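Local atomic coordinates of Endoglucanase(Endo-1,4-beta-glucanase)protein (Pseudomonas stutzeri, PDB entry 6R2J), a protein that binds cellobiose and probably hydrolyses internal beta-1,4-glycosidic bonds of cellulose as a family 5 endoglucanase. Residues K41-R53 with E297-R311. Numbering follows the deposited sequence.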
loop_
_atom_site.group_PDB
_atom_site.type_symbol
_atom_site.label_atom_id
_atom_site.label_comp_id
_atom_site.label_asym_id
_atom_site.label_seq_id
_atom_site.Cartn_x
_atom_site.Cartn_y
_atom_site.Cartn_z
ATOM N N LYS A 41 -8.480 -18.364 0.857
ATOM C CA LYS A 41 -7.902 -18.787 -0.413
ATOM C C LYS A 41 -8.709 -18.285 -1.607
ATOM O O LYS A 41 -8.140 -18.051 -2.688
ATOM C CB LYS A 41 -7.782 -20.306 -0.445
ATOM C CG LYS A 41 -9.103 -21.062 -0.292
ATOM C CD LYS A 41 -8.866 -22.558 -0.594
ATOM C CE LYS A 41 -10.135 -23.400 -0.471
ATOM N NZ LYS A 41 -10.520 -23.564 0.965
ATOM N N LYS A 42 -10.027 -18.112 -1.443
ATOM C CA LYS A 42 -10.852 -17.692 -2.575
ATOM C C LYS A 42 -10.419 -16.328 -3.095
ATOM O O LYS A 42 -10.410 -16.087 -4.309
ATOM C CB LYS A 42 -12.322 -17.665 -2.180
ATOM C CG LYS A 42 -12.657 -16.540 -1.210
ATOM C CD LYS A 42 -14.121 -16.567 -0.777
ATOM C CE LYS A 42 -14.857 -15.288 -1.136
ATOM N NZ LYS A 42 -16.278 -15.350 -0.689
ATOM N N HIS A 43 -10.048 -15.421 -2.191
ATOM C CA HIS A 43 -9.643 -14.086 -2.606
ATOM C C HIS A 43 -8.360 -14.135 -3.424
ATOM O O HIS A 43 -8.283 -13.563 -4.517
ATOM C CB HIS A 43 -9.517 -13.179 -1.375
ATOM C CG HIS A 43 -10.782 -13.087 -0.586
ATOM N ND1 HIS A 43 -10.935 -13.663 0.654
ATOM C CD2 HIS A 43 -11.967 -12.508 -0.883
ATOM C CE1 HIS A 43 -12.151 -13.413 1.102
ATOM N NE2 HIS A 43 -12.807 -12.739 0.173
ATOM N N PHE A 44 -7.351 -14.833 -2.936
ATOM C CA PHE A 44 -6.093 -14.855 -3.668
ATOM C C PHE A 44 -6.251 -15.550 -5.008
ATOM O O PHE A 44 -5.639 -15.132 -5.996
ATOM C CB PHE A 44 -5.046 -15.530 -2.817
ATOM C CG PHE A 44 -4.760 -14.789 -1.542
ATOM C CD1 PHE A 44 -3.773 -13.810 -1.501
ATOM C CD2 PHE A 44 -5.502 -15.043 -0.368
ATOM C CE1 PHE A 44 -3.504 -13.146 -0.333
ATOM C CE2 PHE A 44 -5.228 -14.348 0.820
ATOM C CZ PHE A 44 -4.228 -13.418 0.834
ATOM N N LYS A 45 -7.071 -16.609 -5.052
ATOM C CA LYS A 45 -7.363 -17.322 -6.292
ATOM C C LYS A 45 -8.102 -16.429 -7.282
ATOM O O LYS A 45 -7.768 -16.396 -8.475
ATOM C CB LYS A 45 -8.200 -18.564 -5.974
ATOM C CG LYS A 45 -8.565 -19.495 -7.157
ATOM C CD LYS A 45 -7.438 -19.697 -8.132
ATOM C CE LYS A 45 -7.747 -20.807 -9.123
ATOM N NZ LYS A 45 -9.098 -21.379 -8.999
ATOM N N TYR A 46 -9.128 -15.713 -6.821
ATOM C CA TYR A 46 -9.835 -14.810 -7.718
ATOM C C TYR A 46 -8.873 -13.815 -8.365
ATOM O O TYR A 46 -8.863 -13.654 -9.587
ATOM C CB TYR A 46 -10.955 -14.066 -6.990
ATOM C CG TYR A 46 -11.607 -13.047 -7.905
ATOM C CD1 TYR A 46 -12.448 -13.445 -8.918
ATOM C CD2 TYR A 46 -11.338 -11.689 -7.774
ATOM C CE1 TYR A 46 -13.009 -12.502 -9.778
ATOM C CE2 TYR A 46 -11.885 -10.755 -8.597
ATOM C CZ TYR A 46 -12.718 -11.153 -9.606
ATOM O OH TYR A 46 -13.265 -10.208 -10.449
ATOM N N TYR A 47 -8.070 -13.113 -7.569
ATOM C CA TYR A 47 -7.251 -12.051 -8.159
ATOM C C TYR A 47 -6.147 -12.631 -9.020
ATOM O O TYR A 47 -5.854 -12.108 -10.092
ATOM C CB TYR A 47 -6.748 -11.089 -7.083
ATOM C CG TYR A 47 -7.904 -10.303 -6.511
ATOM C CD1 TYR A 47 -8.456 -9.205 -7.202
ATOM C CD2 TYR A 47 -8.489 -10.690 -5.326
ATOM C CE1 TYR A 47 -9.550 -8.500 -6.695
ATOM C CE2 TYR A 47 -9.565 -10.009 -4.797
ATOM C CZ TYR A 47 -10.097 -8.905 -5.462
ATOM O OH TYR A 47 -11.164 -8.238 -4.893
ATOM N N ALA A 48 -5.562 -13.750 -8.604
ATOM C CA ALA A 48 -4.652 -14.466 -9.499
ATOM C C ALA A 48 -5.338 -14.813 -10.814
ATOM O O ALA A 48 -4.749 -14.676 -11.897
ATOM C CB ALA A 48 -4.174 -15.757 -8.835
ATOM N N ASP A 49 -6.584 -15.283 -10.745
ATOM C CA ASP A 49 -7.280 -15.651 -11.978
ATOM C C ASP A 49 -7.434 -14.452 -12.910
ATOM O O ASP A 49 -7.505 -14.611 -14.133
ATOM C CB ASP A 49 -8.649 -16.256 -11.651
ATOM C CG ASP A 49 -8.565 -17.709 -11.210
ATOM O OD1 ASP A 49 -7.459 -18.300 -11.212
ATOM O OD2 ASP A 49 -9.622 -18.263 -10.851
ATOM N N GLN A 50 -7.500 -13.254 -12.351
ATOM C CA GLN A 50 -7.598 -12.023 -13.117
ATOM C C GLN A 50 -6.241 -11.503 -13.577
ATOM O O GLN A 50 -6.184 -10.418 -14.162
ATOM C CB GLN A 50 -8.302 -10.966 -12.265
ATOM C CG GLN A 50 -9.651 -11.405 -11.703
ATOM C CD GLN A 50 -10.749 -11.618 -12.789
ATOM O OE1 GLN A 50 -10.859 -10.845 -13.759
ATOM N NE2 GLN A 50 -11.573 -12.657 -12.602
ATOM N N GLY A 51 -5.158 -12.253 -13.357
ATOM C CA GLY A 51 -3.836 -11.828 -13.772
ATOM C C GLY A 51 -3.109 -10.923 -12.811
ATOM O O GLY A 51 -2.137 -10.262 -13.212
ATOM N N ILE A 52 -3.567 -10.842 -11.563
ATOM C CA ILE A 52 -3.016 -9.923 -10.567
ATOM C C ILE A 52 -2.104 -10.740 -9.673
ATOM O O ILE A 52 -2.539 -11.731 -9.070
ATOM C CB ILE A 52 -4.119 -9.254 -9.735
ATOM C CG1 ILE A 52 -4.983 -8.295 -10.552
ATOM C CG2 ILE A 52 -3.521 -8.467 -8.629
ATOM C CD1 ILE A 52 -6.213 -7.798 -9.823
ATOM N N ARG A 53 -0.847 -10.299 -9.578
ATOM C CA ARG A 53 0.164 -10.954 -8.769
ATOM C C ARG A 53 0.694 -10.077 -7.641
ATOM O O ARG A 53 1.569 -10.522 -6.883
ATOM C CB ARG A 53 1.330 -11.362 -9.664
ATOM C CG ARG A 53 1.036 -12.520 -10.552
ATOM C CD ARG A 53 2.344 -13.094 -11.095
ATOM N NE ARG A 53 2.059 -14.152 -12.046
ATOM C CZ ARG A 53 2.219 -15.436 -11.786
ATOM N NH1 ARG A 53 2.704 -15.824 -10.602
ATOM N NH2 ARG A 53 1.904 -16.327 -12.716
ATOM N N GLU A 297 -14.083 -6.131 -5.073
ATOM C CA GLU A 297 -14.416 -7.517 -4.787
ATOM C C GLU A 297 -15.675 -7.918 -5.553
ATOM O O GLU A 297 -16.682 -7.195 -5.493
ATOM C CB GLU A 297 -14.632 -7.657 -3.292
ATOM C CG GLU A 297 -14.849 -9.062 -2.791
ATOM C CD GLU A 297 -13.667 -9.939 -3.002
ATOM O OE1 GLU A 297 -12.553 -9.410 -3.070
ATOM O OE2 GLU A 297 -13.861 -11.164 -3.099
ATOM N N PRO A 298 -15.648 -9.041 -6.301
ATOM C CA PRO A 298 -16.842 -9.462 -7.046
ATOM C C PRO A 298 -18.013 -9.861 -6.158
ATOM O O PRO A 298 -17.891 -10.185 -4.969
ATOM C CB PRO A 298 -16.356 -10.658 -7.864
ATOM C CG PRO A 298 -15.152 -11.163 -7.112
ATOM C CD PRO A 298 -14.498 -9.921 -6.605
ATOM N N ARG A 299 -19.184 -9.796 -6.776
ATOM C CA ARG A 299 -20.459 -9.969 -6.106
ATOM C C ARG A 299 -21.259 -10.900 -6.990
ATOM O O ARG A 299 -21.468 -10.590 -8.159
ATOM C CB ARG A 299 -21.248 -8.662 -6.040
ATOM C CG ARG A 299 -20.530 -7.535 -5.393
ATOM C CD ARG A 299 -21.282 -6.232 -5.539
ATOM N NE ARG A 299 -20.468 -5.167 -4.974
ATOM C CZ ARG A 299 -20.872 -3.921 -4.764
ATOM N NH1 ARG A 299 -22.113 -3.573 -5.092
ATOM N NH2 ARG A 299 -20.013 -3.027 -4.238
ATOM N N ASN A 300 -21.733 -12.009 -6.422
ATOM C CA ASN A 300 -22.519 -12.970 -7.189
ATOM C C ASN A 300 -21.691 -13.584 -8.295
ATOM O O ASN A 300 -22.249 -14.066 -9.290
ATOM C CB ASN A 300 -23.745 -12.323 -7.839
ATOM C CG ASN A 300 -24.269 -11.129 -7.055
ATOM O OD1 ASN A 300 -24.188 -9.953 -7.492
ATOM N ND2 ASN A 300 -24.845 -11.426 -5.892
ATOM N N GLY A 301 -20.374 -13.617 -8.111
ATOM C CA GLY A 301 -19.494 -14.045 -9.177
ATOM C C GLY A 301 -19.392 -13.067 -10.334
ATOM O O GLY A 301 -18.744 -13.370 -11.347
ATOM N N LYS A 302 -19.968 -11.879 -10.186
ATOM C CA LYS A 302 -19.934 -10.846 -11.208
ATOM C C LYS A 302 -18.736 -9.923 -10.963
ATOM O O LYS A 302 -18.651 -9.245 -9.927
ATOM C CB LYS A 302 -21.265 -10.088 -11.168
ATOM C CG LYS A 302 -21.514 -9.114 -12.323
ATOM C CD LYS A 302 -22.796 -8.302 -12.086
ATOM C CE LYS A 302 -22.571 -7.182 -11.049
ATOM N NZ LYS A 302 -22.946 -7.578 -9.644
ATOM N N ASP A 303 -17.819 -9.897 -11.927
ATOM C CA ASP A 303 -16.717 -8.956 -11.854
ATOM C C ASP A 303 -17.262 -7.553 -11.721
ATOM O O ASP A 303 -18.319 -7.224 -12.267
ATOM C CB ASP A 303 -15.878 -8.980 -13.125
ATOM C CG ASP A 303 -15.149 -10.276 -13.310
ATOM O OD1 ASP A 303 -14.871 -10.998 -12.301
ATOM O OD2 ASP A 303 -14.856 -10.573 -14.487
ATOM N N ARG A 304 -16.511 -6.727 -10.994
ATOM C CA ARG A 304 -16.812 -5.328 -10.775
ATOM C C ARG A 304 -16.335 -4.488 -11.949
ATOM O O ARG A 304 -15.435 -4.886 -12.699
ATOM C CB ARG A 304 -16.122 -4.861 -9.499
ATOM C CG ARG A 304 -16.720 -5.476 -8.248
ATOM C CD ARG A 304 -18.025 -4.781 -7.893
ATOM N NE ARG A 304 -17.763 -3.506 -7.220
ATOM C CZ ARG A 304 -18.585 -2.462 -7.211
ATOM N NH1 ARG A 304 -19.747 -2.543 -7.857
ATOM N NH2 ARG A 304 -18.239 -1.360 -6.541
ATOM N N PRO A 305 -16.944 -3.316 -12.142
ATOM C CA PRO A 305 -16.525 -2.472 -13.274
ATOM C C PRO A 305 -15.068 -2.056 -13.188
ATOM O O PRO A 305 -14.423 -1.820 -14.212
ATOM C CB PRO A 305 -17.456 -1.249 -13.198
ATOM C CG PRO A 305 -18.499 -1.551 -12.160
ATOM C CD PRO A 305 -17.986 -2.686 -11.303
ATOM N N GLN A 306 -14.540 -1.916 -11.974
ATOM C CA GLN A 306 -13.157 -1.502 -11.804
ATOM C C GLN A 306 -12.195 -2.617 -12.167
ATOM O O GLN A 306 -11.081 -2.339 -12.642
ATOM C CB GLN A 306 -12.907 -1.046 -10.365
ATOM C CG GLN A 306 -13.830 0.079 -9.881
ATOM C CD GLN A 306 -15.061 -0.444 -9.156
ATOM O OE1 GLN A 306 -15.522 -1.543 -9.425
ATOM N NE2 GLN A 306 -15.600 0.353 -8.229
ATOM N N MET A 307 -12.572 -3.877 -11.933
ATOM C CA MET A 307 -11.747 -4.977 -12.426
ATOM C C MET A 307 -11.716 -4.978 -13.952
ATOM O O MET A 307 -10.648 -5.079 -14.563
ATOM C CB MET A 307 -12.272 -6.301 -11.855
ATOM C CG MET A 307 -11.458 -7.550 -12.171
ATOM S SD MET A 307 -9.718 -7.454 -11.826
ATOM C CE MET A 307 -9.705 -7.719 -10.050
ATOM N N GLU A 308 -12.871 -4.828 -14.590
ATOM C CA GLU A 308 -12.909 -4.773 -16.042
ATOM C C GLU A 308 -12.089 -3.607 -16.586
ATOM O O GLU A 308 -11.450 -3.738 -17.634
ATOM C CB GLU A 308 -14.370 -4.720 -16.494
ATOM C CG GLU A 308 -15.183 -5.946 -16.046
ATOM C CD GLU A 308 -16.576 -5.969 -16.641
ATOM O OE1 GLU A 308 -17.122 -4.872 -16.898
ATOM O OE2 GLU A 308 -17.123 -7.083 -16.840
ATOM N N LEU A 309 -12.061 -2.478 -15.879
ATOM C CA LEU A 309 -11.252 -1.359 -16.357
ATOM C C LEU A 309 -9.762 -1.625 -16.175
ATOM O O LEU A 309 -8.949 -1.151 -16.974
ATOM C CB LEU A 309 -11.677 -0.063 -15.664
ATOM C CG LEU A 309 -10.949 1.156 -16.210
ATOM C CD1 LEU A 309 -11.814 2.224 -16.828
ATOM C CD2 LEU A 309 -10.137 1.751 -15.054
ATOM N N MET A 310 -9.395 -2.365 -15.123
ATOM C CA MET A 310 -7.990 -2.643 -14.861
ATOM C C MET A 310 -7.391 -3.515 -15.954
ATOM O O MET A 310 -6.217 -3.367 -16.296
ATOM C CB MET A 310 -7.846 -3.356 -13.513
ATOM C CG MET A 310 -7.873 -2.480 -12.265
ATOM S SD MET A 310 -7.306 -3.487 -10.807
ATOM C CE MET A 310 -5.744 -4.066 -11.425
ATOM N N ARG A 311 -8.173 -4.442 -16.501
ATOM C CA ARG A 311 -7.588 -5.504 -17.316
ATOM C C ARG A 311 -6.822 -4.978 -18.529
ATOM O O ARG A 311 -5.804 -5.576 -18.913
ATOM C CB ARG A 311 -8.659 -6.521 -17.709
ATOM C CG ARG A 311 -9.071 -7.401 -16.547
ATOM C CD ARG A 311 -9.691 -8.684 -17.022
ATOM N NE ARG A 311 -10.963 -8.452 -17.709
ATOM C CZ ARG A 311 -12.154 -8.771 -17.218
ATOM N NH1 ARG A 311 -12.224 -9.321 -16.008
ATOM N NH2 ARG A 311 -13.261 -8.573 -17.949
HETATM O O HOH W 1 -14.266 -7.920 -9.389
#
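M307 drives its methyl group into the angle between Y47 and I52, and here the packing is tight: CE stops 3.4 Å from CD1 of Y47, near the plane of that ring and at its edge, and 3.5 Å from CD1 of I52. Bends at chi2 (51°) and chi3 (79°) fold the thioether back to bring CE there, leaving SD alongside CB and CG of Q50. M310 adds its own CE beside I52 CD1. Next to this apolar cluster and just as close, P298 tips its CG-CD edge onto one face of Y46 in a CH-pi contact, CG 3.5 Å from the ring centroid, while CG of Q50 covers the opposite face nearer the rim. Both tyrosine hydroxyls end on carboxylates. Y47 OH donates to OE1 of E297 (2.6 Å), approaching from above the carboxylate plane; G286 N also binds OE1, so this oxygen is gripped twice. OE2 of E297 rests at the edge of the H43 ring, whose ND1 is engaged by E40 N. In the TIM barrel of this family 5 glycosidase, helix 41-49 leads into strand 54-59, and the contact joins it to the late chain that follows strand 280-285; Y47 and I52 also reach strand 14-18 on the barrel side. The helix closes in a Schellman motif with G51 at C', which turns the chain so that I52 meets M307. Toward solvent the contact turns polar and is partly water-bridged. Y46 OH donates to D303 OD1 (2.6 Å) and accepts from a water that in turn takes the N-H of R304, the N-cap of helix 305-311. The R311 end is looser: this exposed residue salt-bridges D303 through NH1 and OD2 (3.3 Å), and the same NH1 makes a weak, bent bond to Q50 OE1 (3.0 Å, 134°).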